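Local coordinates for phytase (PDB 2GFI), which hydrolyses phosphate monoesters of phytate (inositol hexakisphosphate), as a 3-phytase of the histidine acid phosphatase family, at residues 158-163 and 189-194. Numbering follows the deposited sequence.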
loop_
_atom_site.group_PDB
_atom_site.type_symbol
_atom_site.label_atom_id
_atom_site.label_comp_id
_atom_site.label_asym_id
_atom_site.label_seq_id
_atom_site.Cartn_x
_atom_site.Cartn_y
_atom_site.Cartn_z
ATOM N N LEU A 158 -25.871 -22.293 16.924
ATOM C CA LEU A 158 -24.580 -21.720 17.296
ATOM C C LEU A 158 -24.726 -21.134 18.682
ATOM O O LEU A 158 -25.556 -20.252 18.881
ATOM C CB LEU A 158 -24.162 -20.626 16.307
ATOM C CG LEU A 158 -22.813 -19.960 16.544
ATOM C CD1 LEU A 158 -21.643 -20.922 16.194
ATOM C CD2 LEU A 158 -22.757 -18.605 15.756
ATOM N N PRO A 159 -23.976 -21.657 19.649
ATOM C CA PRO A 159 -23.926 -21.040 20.970
ATOM C C PRO A 159 -22.933 -19.862 20.978
ATOM O O PRO A 159 -21.882 -19.865 20.282
ATOM C CB PRO A 159 -23.459 -22.180 21.882
ATOM C CG PRO A 159 -22.654 -23.065 20.975
ATOM C CD PRO A 159 -23.146 -22.878 19.568
ATOM N N VAL A 160 -23.270 -18.836 21.736
ATOM C CA VAL A 160 -22.377 -17.701 21.851
ATOM C C VAL A 160 -22.241 -17.492 23.348
ATOM O O VAL A 160 -23.193 -17.635 24.064
ATOM C CB VAL A 160 -22.926 -16.468 21.066
ATOM C CG1 VAL A 160 -22.178 -15.229 21.402
ATOM C CG2 VAL A 160 -22.859 -16.713 19.549
ATOM N N PHE A 161 -21.046 -17.252 23.831
ATOM C CA PHE A 161 -20.862 -16.970 25.229
ATOM C C PHE A 161 -20.322 -15.550 25.311
ATOM O O PHE A 161 -19.334 -15.190 24.636
ATOM C CB PHE A 161 -19.937 -18.011 25.877
ATOM C CG PHE A 161 -20.375 -19.428 25.614
ATOM C CD1 PHE A 161 -21.168 -20.102 26.532
ATOM C CD2 PHE A 161 -20.073 -20.037 24.419
ATOM C CE1 PHE A 161 -21.622 -21.377 26.271
ATOM C CE2 PHE A 161 -20.533 -21.308 24.138
ATOM C CZ PHE A 161 -21.304 -21.990 25.075
ATOM N N THR A 162 -21.014 -14.738 26.096
ATOM C CA THR A 162 -20.645 -13.370 26.280
ATOM C C THR A 162 -20.888 -12.956 27.722
ATOM O O THR A 162 -21.765 -13.506 28.369
ATOM C CB THR A 162 -21.463 -12.478 25.325
ATOM O OG1 THR A 162 -21.129 -11.115 25.597
ATOM C CG2 THR A 162 -22.918 -12.558 25.627
ATOM N N SER A 163 -20.111 -11.997 28.227
ATOM C CA SER A 163 -20.430 -11.399 29.517
ATOM C C SER A 163 -21.578 -10.414 29.316
ATOM O O SER A 163 -21.996 -10.152 28.194
ATOM C CB SER A 163 -19.208 -10.726 30.169
ATOM O OG SER A 163 -19.140 -9.359 29.797
ATOM N N VAL A 189 -28.966 -19.127 16.623
ATOM C CA VAL A 189 -27.922 -18.690 17.562
ATOM C C VAL A 189 -28.527 -18.631 18.935
ATOM O O VAL A 189 -29.613 -18.080 19.113
ATOM C CB VAL A 189 -27.317 -17.279 17.206
ATOM C CG1 VAL A 189 -26.208 -16.880 18.209
ATOM C CG2 VAL A 189 -26.819 -17.234 15.754
ATOM N N LYS A 190 -27.839 -19.202 19.914
ATOM C CA LYS A 190 -28.288 -19.055 21.259
ATOM C C LYS A 190 -27.160 -18.420 22.047
ATOM O O LYS A 190 -26.059 -18.977 22.141
ATOM C CB LYS A 190 -28.741 -20.404 21.844
ATOM C CG LYS A 190 -30.092 -20.970 21.204
ATOM C CD LYS A 190 -31.293 -19.984 21.266
ATOM C CE LYS A 190 -32.619 -20.651 20.884
ATOM N NZ LYS A 190 -33.800 -19.742 21.231
ATOM N N THR A 191 -27.445 -17.247 22.606
ATOM C CA THR A 191 -26.449 -16.518 23.339
ATOM C C THR A 191 -26.611 -16.764 24.822
ATOM O O THR A 191 -27.705 -16.603 25.374
ATOM C CB THR A 191 -26.575 -15.021 23.051
ATOM O OG1 THR A 191 -26.290 -14.796 21.673
ATOM C CG2 THR A 191 -25.508 -14.237 23.797
ATOM N N ASN A 192 -25.500 -17.104 25.451
ATOM C CA ASN A 192 -25.414 -17.315 26.871
ATOM C C ASN A 192 -24.693 -16.146 27.472
ATOM O O ASN A 192 -23.524 -15.910 27.190
ATOM C CB ASN A 192 -24.696 -18.640 27.131
ATOM C CG ASN A 192 -25.310 -19.767 26.331
ATOM O OD1 ASN A 192 -26.465 -20.129 26.550
ATOM N ND2 ASN A 192 -24.579 -20.266 25.339
ATOM N N ILE A 193 -25.432 -15.376 28.254
ATOM C CA ILE A 193 -24.948 -14.169 28.843
ATOM C C ILE A 193 -24.551 -14.550 30.240
ATOM O O ILE A 193 -25.392 -14.891 31.056
ATOM C CB ILE A 193 -26.051 -13.106 28.891
ATOM C CG1 ILE A 193 -26.758 -12.973 27.547
ATOM C CG2 ILE A 193 -25.485 -11.750 29.352
ATOM C CD1 ILE A 193 -27.929 -12.005 27.597
ATOM N N ILE A 194 -23.264 -14.465 30.517
ATOM C CA ILE A 194 -22.685 -14.932 31.741
ATOM C C ILE A 194 -22.382 -13.692 32.547
ATOM O O ILE A 194 -21.596 -12.807 32.131
ATOM C CB ILE A 194 -21.410 -15.733 31.399
ATOM C CG1 ILE A 194 -21.804 -16.957 30.573
ATOM C CG2 ILE A 194 -20.676 -16.178 32.629
ATOM C CD1 ILE A 194 -20.854 -17.148 29.465
#
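The carbonyl oxygen of Val160 is gripped twice by Asn192. The backbone N of Asn192 lies 2.7 Å from Val160 O, in a nearly straight bond, while ND2 of the same asparagine adds a weak, bent one at 3.2 Å. The first torsion of Asn192 puts CG beside its own backbone N (chi1 -51°), and from there the amide turns so that ND2 reaches both Val160 O and the ring of Phe161. The amide lies alongside Phe161, with ND2 over one face of the ring, 3.3 Å from Phe161 CE1, and the two planes 35° apart. Ile194 CD1 sits near the plane of that ring, at its edge, and touches Phe161 CB. Tyr443 and Tyr446 meet the ring edge-to-face, so a large flat residue suits this place; an alanine here would probably remove the ring face over Asn192 ND2 and open a gap before both tyrosines.

On the other face of the sheet, branched side chains pack against helix 166-180. Val160 CG2 meets Val189 CG1 at 3.6 Å, and the methyls Thr162 CG2 and Thr191 CG2 touch just as closely. The hydroxyl of Thr191 bonds to Gln173 of that helix, which gives this polar group a partner beside Val160. The N-H groups that bond to 189-194 are those of Val160 and Thr162, so a proline at Pro159 costs this pairing nothing.

The axes of the two short segments run parallel, 22° apart, and with the helix the strands form a beta-alpha-beta crossover. Ser163, its OG hydrogen-bonded to Glu196, has its side chain about 8 Å from that of His70, the predicted nucleophile. Main-chain bonds, from Lys190 N to Leu158 O through Ile194 N to Thr162 O, thus join the strands, while side chains cover both faces.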